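Local atomic coordinates of proteasome assembly chaperone family protein (Pyrococcus furiosus DSM 3638, PDB entry 3WZ2), a protein that is an archaeal homologue of proteasome-assembly chaperones and probably acts on the proteasome as an assembly factor or activator. Residues 29-34 with 223-228; 110-115 with 199-204; 127-132 with 178-183. All coordinates share one frame; numbering follows the deposited sequence.

Contact 1: residues 29-34 with 223-228; sequences VGLVGH and RRMHEQ
Met-225 reaches from the C-terminal helix to lay its methyl group over one face of the imidazole of His-34. The sulfide chain is extended, with CG anti to the backbone N (chi1 -163°), and it meets the histidine tip to tip. His-34 likewise has CG anti to its backbone N (chi1 -179°). Met-225 CE stands 3.9 Å from the centroid of the His-34 ring, a CH-pi contact displaced toward the rim on the CE1 and NE2 side, while Met-225 SD approaches the same ring obliquely. Leu-31 crosses the methionine chain at a slant: its CD1 lies 4.1 Å from Met-225 SD and 4.2 Å from His-226 CB. Leu-31 is the N-cap residue of helix 32-43, which in this PAC2-family fold follows strand 21-24 of the central sheet, and helix 223-235, in the predicted coiled coil, packs against that helix start. No direct hydrogen bond joins the two segments. Instead, a water lies between them, accepting from Gly-30 N at 2.9 Å and standing 2.6 Å from His-226 NE2. The edge of the His-226 ring is turned toward Gly-30 N and Leu-31 CG. Pro-27 touches Met-225 and Pro-186 touches His-226.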
loop_
_atom_site.group_PDB
_atom_site.type_symbol
_atom_site.label_atom_id
_atom_site.label_comp_id
_atom_site.label_asym_id
_atom_site.label_seq_id
_atom_site.Cartn_x
_atom_site.Cartn_y
_atom_site.Cartn_z
ATOM N N VAL B 29 -4.484 26.397 -5.793
ATOM C CA VAL B 29 -5.062 26.904 -7.045
ATOM C C VAL B 29 -4.377 28.197 -7.465
ATOM O O VAL B 29 -4.182 29.093 -6.655
ATOM C CB VAL B 29 -6.565 27.329 -6.847
ATOM C CG1 VAL B 29 -7.217 27.660 -8.189
ATOM C CG2 VAL B 29 -7.403 26.286 -6.112
ATOM N N GLY B 30 -4.022 28.282 -8.731
ATOM C CA GLY B 30 -3.331 29.434 -9.288
ATOM C C GLY B 30 -1.929 29.653 -8.806
ATOM O O GLY B 30 -1.304 30.649 -9.169
ATOM N N LEU B 31 -1.450 28.782 -7.925
ATOM C CA LEU B 31 -0.275 29.062 -7.096
ATOM C C LEU B 31 -0.304 30.459 -6.463
ATOM O O LEU B 31 0.719 31.074 -6.214
ATOM C CB LEU B 31 0.980 28.865 -7.902
ATOM C CG LEU B 31 1.250 27.445 -8.370
ATOM C CD1 LEU B 31 2.424 27.433 -9.330
ATOM C CD2 LEU B 31 1.555 26.507 -7.206
ATOM N N VAL B 32 -1.489 30.914 -6.114
ATOM C CA VAL B 32 -1.673 32.251 -5.584
ATOM C C VAL B 32 -0.945 32.385 -4.282
ATOM O O VAL B 32 -0.170 33.323 -4.072
ATOM C CB VAL B 32 -3.162 32.595 -5.439
ATOM C CG1 VAL B 32 -3.390 33.934 -4.792
ATOM C CG2 VAL B 32 -3.840 32.576 -6.805
ATOM N N GLY B 33 -1.217 31.480 -3.365
ATOM C CA GLY B 33 -0.591 31.567 -2.040
ATOM C C GLY B 33 0.896 31.364 -2.106
ATOM O O GLY B 33 1.651 32.026 -1.375
ATOM N N HIS B 34 1.316 30.440 -2.966
ATOM C CA HIS B 34 2.750 30.153 -3.174
ATOM C C HIS B 34 3.539 31.350 -3.679
ATOM O O HIS B 34 4.573 31.731 -3.129
ATOM C CB HIS B 34 2.870 29.010 -4.164
ATOM C CG HIS B 34 4.270 28.611 -4.451
ATOM N ND1 HIS B 34 4.994 27.792 -3.609
ATOM C CD2 HIS B 34 5.085 28.894 -5.501
ATOM C CE1 HIS B 34 6.211 27.629 -4.099
ATOM N NE2 HIS B 34 6.284 28.263 -5.256
ATOM N N ARG B 223 5.071 27.520 -14.858
ATOM C CA ARG B 223 4.066 26.826 -15.659
ATOM C C ARG B 223 4.208 25.297 -15.549
ATOM O O ARG B 223 3.200 24.587 -15.550
ATOM C CB ARG B 223 4.094 27.291 -17.128
ATOM C CG ARG B 223 3.203 26.447 -18.058
ATOM C CD ARG B 223 3.288 26.816 -19.559
ATOM N NE ARG B 223 4.682 27.066 -19.950
ATOM C CZ ARG B 223 5.597 26.101 -20.121
ATOM N NH1 ARG B 223 5.287 24.811 -19.954
ATOM N NH2 ARG B 223 6.843 26.418 -20.461
ATOM N N ARG B 224 5.436 24.803 -15.404
ATOM C CA ARG B 224 5.651 23.365 -15.206
ATOM C C ARG B 224 5.154 22.924 -13.818
ATOM O O ARG B 224 4.364 21.993 -13.722
ATOM C CB ARG B 224 7.108 22.917 -15.497
ATOM C CG ARG B 224 7.968 22.629 -14.279
ATOM C CD ARG B 224 9.264 21.890 -14.564
ATOM N NE ARG B 224 9.481 20.928 -13.461
ATOM C CZ ARG B 224 10.446 20.016 -13.420
ATOM N NH1 ARG B 224 11.337 19.935 -14.404
ATOM N NH2 ARG B 224 10.523 19.191 -12.384
ATOM N N MET B 225 5.604 23.604 -12.766
ATOM C CA MET B 225 5.099 23.397 -11.400
ATOM C C MET B 225 3.580 23.368 -11.329
ATOM O O MET B 225 3.001 22.514 -10.669
ATOM C CB MET B 225 5.615 24.475 -10.460
ATOM C CG MET B 225 5.475 24.087 -9.008
ATOM S SD MET B 225 5.679 25.481 -7.903
ATOM C CE MET B 225 5.244 24.740 -6.339
ATOM N N HIS B 226 2.924 24.281 -12.026
ATOM C CA HIS B 226 1.481 24.285 -12.016
ATOM C C HIS B 226 0.948 22.994 -12.638
ATOM O O HIS B 226 -0.049 22.430 -12.170
ATOM C CB HIS B 226 0.932 25.508 -12.755
ATOM C CG HIS B 226 -0.543 25.669 -12.622
ATOM N ND1 HIS B 226 -1.434 25.007 -13.428
ATOM C CD2 HIS B 226 -1.289 26.389 -11.751
ATOM C CE1 HIS B 226 -2.670 25.308 -13.064
ATOM N NE2 HIS B 226 -2.609 26.144 -12.042
ATOM N N GLU B 227 1.576 22.591 -13.739
ATOM C CA GLU B 227 1.239 21.369 -14.468
ATOM C C GLU B 227 1.421 20.133 -13.595
ATOM O O GLU B 227 0.503 19.336 -13.446
ATOM C CB GLU B 227 2.155 21.263 -15.699
ATOM C CG GLU B 227 1.515 20.887 -16.998
ATOM C CD GLU B 227 0.150 21.515 -17.196
ATOM O OE1 GLU B 227 0.073 22.757 -17.109
ATOM O OE2 GLU B 227 -0.834 20.777 -17.428
ATOM N N GLN B 228 2.611 20.008 -13.019
ATOM C CA GLN B 228 2.904 19.023 -11.975
ATOM C C GLN B 228 1.771 18.946 -10.952
ATOM O O GLN B 228 1.271 17.870 -10.644
ATOM C CB GLN B 228 4.189 19.408 -11.218
ATOM C CG GLN B 228 5.500 18.693 -11.531
ATOM C CD GLN B 228 5.793 18.442 -13.002
ATOM O OE1 GLN B 228 5.068 17.690 -13.647
ATOM N NE2 GLN B 228 6.882 19.035 -13.530
HETATM O O HOH W 1 -4.697 26.047 -10.440
#

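Contact 2: residues 110-115 with 199-204; sequences AEKVIS and NKMLGL
With CG1 anti to its carbonyl carbon (chi1 -60°) and CD1 anti to CA (chi2 164°), Ile-114 extends toward helix 188-202, where Met-201 and Leu-202 reach back to meet it tip to tip. Met-201 has CG anti to the backbone N (chi1 173°) and an extended chain beyond, which carries the methyl to the isoleucine: Met-201 CE lies 3.9 Å from Ile-114 CD1 and 4.1 Å from Ile-114 CG1. Leu-202 uses one branch, its CD2 standing 4.0 Å from Ile-114 CD1. Ile-114 CD1 thus meets the ends of two consecutive residues of the last helical turn. Lys-112, two residues earlier on the same side of the strand, adds its aliphatic portion at longer range, CD lying 4.3 Å from Leu-202 CD2. No hydrogen bond crosses between the segments; the contact is apolar, between a sheet and the C-terminal end of a helix packed on it. The chain leaves that helix at Gly-203, which has positive phi. Strand 112-120 lies between strands 21-24 and 174-181, and Tyr-175 of the latter touches both Ile-114 and Met-201. Val-113 points the other way, onto Leu-163 of helix 158-169 and Leu-105 of helix 91-107.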
loop_
_atom_site.group_PDB
_atom_site.type_symbol
_atom_site.label_atom_id
_atom_site.label_comp_id
_atom_site.label_asym_id
_atom_site.label_seq_id
_atom_site.Cartn_x
_atom_site.Cartn_y
_atom_site.Cartn_z
ATOM N N ALA B 110 0.267 31.628 19.381
ATOM C CA ALA B 110 0.242 32.415 18.165
ATOM C C ALA B 110 -0.875 33.425 18.221
ATOM O O ALA B 110 -1.962 33.137 18.677
ATOM C CB ALA B 110 0.071 31.510 16.947
ATOM N N GLU B 111 -0.592 34.626 17.752
ATOM C CA GLU B 111 -1.586 35.690 17.691
ATOM C C GLU B 111 -2.547 35.530 16.498
ATOM O O GLU B 111 -3.733 35.785 16.613
ATOM C CB GLU B 111 -0.826 37.010 17.596
ATOM C CG GLU B 111 -1.659 38.264 17.699
ATOM C CD GLU B 111 -0.835 39.511 17.355
ATOM O OE1 GLU B 111 0.331 39.596 17.831
ATOM O OE2 GLU B 111 -1.357 40.387 16.609
ATOM N N LYS B 112 -2.018 35.120 15.347
ATOM C CA LYS B 112 -2.809 34.959 14.128
ATOM C C LYS B 112 -2.270 33.823 13.264
ATOM O O LYS B 112 -1.075 33.627 13.167
ATOM C CB LYS B 112 -2.795 36.235 13.277
ATOM C CG LYS B 112 -3.522 37.396 13.881
ATOM C CD LYS B 112 -3.573 38.578 12.939
ATOM C CE LYS B 112 -3.874 39.880 13.674
ATOM N NZ LYS B 112 -5.202 40.417 13.312
ATOM N N VAL B 113 -3.181 33.131 12.596
ATOM C CA VAL B 113 -2.867 32.132 11.622
ATOM C C VAL B 113 -3.569 32.524 10.351
ATOM O O VAL B 113 -4.787 32.517 10.286
ATOM C CB VAL B 113 -3.340 30.749 12.105
ATOM C CG1 VAL B 113 -2.811 29.654 11.208
ATOM C CG2 VAL B 113 -2.877 30.505 13.535
ATOM N N ILE B 114 -2.804 32.832 9.312
ATOM C CA ILE B 114 -3.363 33.397 8.094
ATOM C C ILE B 114 -2.918 32.525 6.934
ATOM O O ILE B 114 -1.732 32.401 6.664
ATOM C CB ILE B 114 -2.855 34.836 7.871
ATOM C CG1 ILE B 114 -3.245 35.739 9.024
ATOM C CG2 ILE B 114 -3.447 35.411 6.598
ATOM C CD1 ILE B 114 -2.481 37.052 9.097
ATOM N N SER B 115 -3.870 31.954 6.216
ATOM C CA SER B 115 -3.563 31.243 4.986
ATOM C C SER B 115 -3.843 32.110 3.764
ATOM O O SER B 115 -4.796 32.862 3.725
ATOM C CB SER B 115 -4.397 29.938 4.925
ATOM O OG SER B 115 -4.004 29.051 5.956
ATOM N N ASN B 199 -0.833 43.127 3.563
ATOM C CA ASN B 199 -0.183 44.358 3.956
ATOM C C ASN B 199 -1.029 45.265 4.814
ATOM O O ASN B 199 -0.584 45.794 5.823
ATOM C CB ASN B 199 0.164 45.134 2.706
ATOM C CG ASN B 199 1.367 45.979 2.917
ATOM O OD1 ASN B 199 2.388 45.430 3.269
ATOM N ND2 ASN B 199 1.278 47.287 2.740
ATOM N N LYS B 200 -2.264 45.451 4.415
ATOM C CA LYS B 200 -3.197 46.251 5.207
ATOM C C LYS B 200 -3.522 45.629 6.530
ATOM O O LYS B 200 -3.622 46.305 7.527
ATOM C CB LYS B 200 -4.488 46.418 4.425
ATOM C CG LYS B 200 -4.206 47.499 3.403
ATOM C CD LYS B 200 -5.062 47.449 2.202
ATOM C CE LYS B 200 -4.698 48.584 1.231
ATOM N NZ LYS B 200 -5.706 48.734 0.173
ATOM N N MET B 201 -3.756 44.336 6.506
ATOM C CA MET B 201 -4.129 43.594 7.705
ATOM C C MET B 201 -2.997 43.650 8.733
ATOM O O MET B 201 -3.256 43.704 9.907
ATOM C CB MET B 201 -4.466 42.151 7.298
ATOM C CG MET B 201 -4.722 41.144 8.392
ATOM S SD MET B 201 -5.451 39.616 7.691
ATOM C CE MET B 201 -5.945 38.852 9.233
ATOM N N LEU B 202 -1.746 43.541 8.304
ATOM C CA LEU B 202 -0.666 43.413 9.254
ATOM C C LEU B 202 0.135 44.706 9.413
ATOM O O LEU B 202 1.081 44.746 10.176
ATOM C CB LEU B 202 0.281 42.298 8.814
ATOM C CG LEU B 202 -0.371 40.940 8.772
ATOM C CD1 LEU B 202 0.680 39.906 8.430
ATOM C CD2 LEU B 202 -1.026 40.613 10.103
ATOM N N GLY B 203 -0.239 45.750 8.674
ATOM C CA GLY B 203 0.446 47.046 8.757
ATOM C C GLY B 203 1.861 46.928 8.275
ATOM O O GLY B 203 2.790 47.392 8.924
ATOM N N LEU B 204 2.035 46.264 7.151
ATOM C CA LEU B 204 3.348 46.183 6.559
ATOM C C LEU B 204 3.540 47.243 5.496
ATOM O O LEU B 204 2.606 48.004 5.166
ATOM C CB LEU B 204 3.589 44.782 6.032
ATOM C CG LEU B 204 3.452 43.698 7.087
ATOM C CD1 LEU B 204 3.596 42.326 6.450
ATOM C CD2 LEU B 204 4.469 43.942 8.195
#

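Contact 3: residues 127-132 with 178-183; sequences TFEVWG and LGETFG
Glu-180 holds the segment 127-132 with both carboxylate oxygens. Glu-180 OE1 accepts from Glu-129 N at 2.8 Å, and Glu-180 OE2 accepts from the indole NE1 of Trp-131, also at 2.8 Å and nearly straight at 177°. The acceptor lies in the indole plane, yet both donors come from above the carboxylate plane. Lys-125 forms a salt bridge with Glu-180 OE1, so this oxygen has two partners, and the positive charge would be expected to stabilise the ionised carboxylate. Between the backbones, Trp-131 and Leu-178 form an antiparallel hydrogen-bonded pair, with Leu-178 N donating to Trp-131 O at 2.8 Å and Trp-131 N to Leu-178 O. Val-130 and Gly-179 form the adjoining non-hydrogen-bonded pair. Glu-129 O accepts from Glu-180 N at 2.9 Å and also from a water, which donates a second bond to Glu-180 O. Beyond the ladder, Phe-128 directs its edge at the face of Phe-182 in a T-shaped pair, centroids 5.1 Å apart, while Thr-181 CA sits over the Phe-128 ring. Strand 174-181 is flanked on its other side by strand 112-120, strand 130-134 has strand 149-150 as its other neighbour in the sheet, and helix 188-202 meets Val-130 through Asn-193 and Val-197.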
loop_
_atom_site.group_PDB
_atom_site.type_symbol
_atom_site.label_atom_id
_atom_site.label_comp_id
_atom_site.label_asym_id
_atom_site.label_seq_id
_atom_site.Cartn_x
_atom_site.Cartn_y
_atom_site.Cartn_z
ATOM N N THR B 127 -11.499 42.662 -13.252
ATOM C CA THR B 127 -11.017 42.886 -11.896
ATOM C C THR B 127 -11.363 41.647 -11.065
ATOM O O THR B 127 -12.506 41.431 -10.635
ATOM C CB THR B 127 -11.625 44.187 -11.300
ATOM O OG1 THR B 127 -11.383 45.276 -12.208
ATOM C CG2 THR B 127 -11.002 44.535 -9.933
ATOM N N PHE B 128 -10.345 40.850 -10.831
ATOM C CA PHE B 128 -10.388 39.788 -9.844
ATOM C C PHE B 128 -10.360 40.360 -8.431
ATOM O O PHE B 128 -9.511 41.191 -8.110
ATOM C CB PHE B 128 -9.185 38.846 -10.055
ATOM C CG PHE B 128 -9.328 37.934 -11.239
ATOM C CD1 PHE B 128 -10.255 36.886 -11.224
ATOM C CD2 PHE B 128 -8.542 38.110 -12.375
ATOM C CE1 PHE B 128 -10.372 36.012 -12.317
ATOM C CE2 PHE B 128 -8.672 37.261 -13.469
ATOM C CZ PHE B 128 -9.580 36.205 -13.426
ATOM N N GLU B 129 -11.242 39.860 -7.576
ATOM C CA GLU B 129 -11.355 40.352 -6.210
ATOM C C GLU B 129 -10.604 39.416 -5.194
ATOM O O GLU B 129 -10.020 38.387 -5.559
ATOM C CB GLU B 129 -12.836 40.460 -5.833
ATOM C CG GLU B 129 -13.698 41.398 -6.696
ATOM C CD GLU B 129 -13.448 42.921 -6.541
ATOM O OE1 GLU B 129 -12.431 43.373 -5.960
ATOM O OE2 GLU B 129 -14.288 43.687 -7.082
ATOM N N VAL B 130 -10.604 39.816 -3.929
ATOM C CA VAL B 130 -10.078 39.006 -2.818
ATOM C C VAL B 130 -11.155 38.817 -1.753
ATOM O O VAL B 130 -11.774 39.767 -1.322
ATOM C CB VAL B 130 -8.864 39.689 -2.147
ATOM C CG1 VAL B 130 -8.321 38.851 -0.970
ATOM C CG2 VAL B 130 -7.781 39.919 -3.169
ATOM N N TRP B 131 -11.394 37.569 -1.385
ATOM C CA TRP B 131 -12.348 37.252 -0.334
ATOM C C TRP B 131 -11.614 36.858 0.922
ATOM O O TRP B 131 -10.442 36.566 0.904
ATOM C CB TRP B 131 -13.267 36.099 -0.770
ATOM C CG TRP B 131 -14.108 36.362 -1.969
ATOM C CD1 TRP B 131 -13.700 36.359 -3.256
ATOM C CD2 TRP B 131 -15.525 36.611 -2.004
ATOM N NE1 TRP B 131 -14.763 36.586 -4.101
ATOM C CE2 TRP B 131 -15.896 36.740 -3.359
ATOM C CE3 TRP B 131 -16.515 36.684 -1.031
ATOM C CZ2 TRP B 131 -17.216 36.991 -3.760
ATOM C CZ3 TRP B 131 -17.841 36.929 -1.426
ATOM C CH2 TRP B 131 -18.176 37.091 -2.775
ATOM N N GLY B 132 -12.346 36.780 2.017
ATOM C CA GLY B 132 -11.798 36.406 3.285
ATOM C C GLY B 132 -12.742 35.467 4.014
ATOM O O GLY B 132 -13.967 35.477 3.766
ATOM N N LEU B 178 -8.506 34.771 0.070
ATOM C CA LEU B 178 -8.641 34.081 -1.187
ATOM C C LEU B 178 -8.653 35.032 -2.369
ATOM O O LEU B 178 -9.596 35.806 -2.548
ATOM C CB LEU B 178 -9.919 33.273 -1.204
ATOM C CG LEU B 178 -9.987 32.200 -0.132
ATOM C CD1 LEU B 178 -10.994 32.589 0.918
ATOM C CD2 LEU B 178 -10.381 30.900 -0.728
ATOM N N GLY B 179 -7.614 34.945 -3.183
ATOM C CA GLY B 179 -7.559 35.704 -4.427
ATOM C C GLY B 179 -8.297 34.968 -5.497
ATOM O O GLY B 179 -7.900 33.859 -5.880
ATOM N N GLU B 180 -9.366 35.564 -5.976
ATOM C CA GLU B 180 -9.997 35.112 -7.218
ATOM C C GLU B 180 -8.994 35.014 -8.337
ATOM O O GLU B 180 -8.077 35.848 -8.484
ATOM C CB GLU B 180 -11.123 36.043 -7.669
ATOM C CG GLU B 180 -12.327 36.054 -6.756
ATOM C CD GLU B 180 -13.448 36.956 -7.275
ATOM O OE1 GLU B 180 -13.144 37.828 -8.128
ATOM O OE2 GLU B 180 -14.619 36.796 -6.860
ATOM N N THR B 181 -9.124 33.949 -9.105
ATOM C CA THR B 181 -8.187 33.661 -10.199
ATOM C C THR B 181 -8.903 32.763 -11.211
ATOM O O THR B 181 -9.990 32.212 -10.930
ATOM C CB THR B 181 -6.877 33.032 -9.661
ATOM O OG1 THR B 181 -5.912 32.903 -10.723
ATOM C CG2 THR B 181 -7.114 31.665 -9.036
ATOM N N PHE B 182 -8.304 32.601 -12.375
ATOM C CA PHE B 182 -8.882 31.773 -13.444
ATOM C C PHE B 182 -9.197 30.391 -12.906
ATOM O O PHE B 182 -10.312 29.890 -13.020
ATOM C CB PHE B 182 -7.900 31.639 -14.604
ATOM C CG PHE B 182 -7.413 32.955 -15.150
ATOM C CD1 PHE B 182 -6.266 33.578 -14.638
ATOM C CD2 PHE B 182 -8.095 33.569 -16.192
ATOM C CE1 PHE B 182 -5.810 34.792 -15.155
ATOM C CE2 PHE B 182 -7.648 34.778 -16.705
ATOM C CZ PHE B 182 -6.507 35.386 -16.197
ATOM N N GLY B 183 -8.185 29.761 -12.336
ATOM C CA GLY B 183 -8.331 28.400 -11.820
ATOM C C GLY B 183 -7.368 27.400 -12.418
ATOM O O GLY B 183 -7.262 26.281 -11.941
HETATM O O HOH W 2 -7.638 38.096 -6.873
#

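In the fold
From the N terminus, the chain passes strand 21-24 and enters helix 32-43, whose start is met only much later by helix 223-235; contact 1 therefore closes the longest loop. Inside it, strand 112-120 begins contact 2, completed by the end of helix 188-202. Within that loop, contact 3 joins strand 130-134 to strand 174-181, so the three are nested without crossing. Contacts 2 and 3 reach the same sheet, where strands 112-120 and 174-181 are neighbours. Contacts 1 and 2 lie on opposite sides of the chain's centre. Contacts 1 and 3 touch directly, Val-29 packing on Thr-181 and Gly-183, which ties the loop before helix 32-43 to the end of strand 174-181.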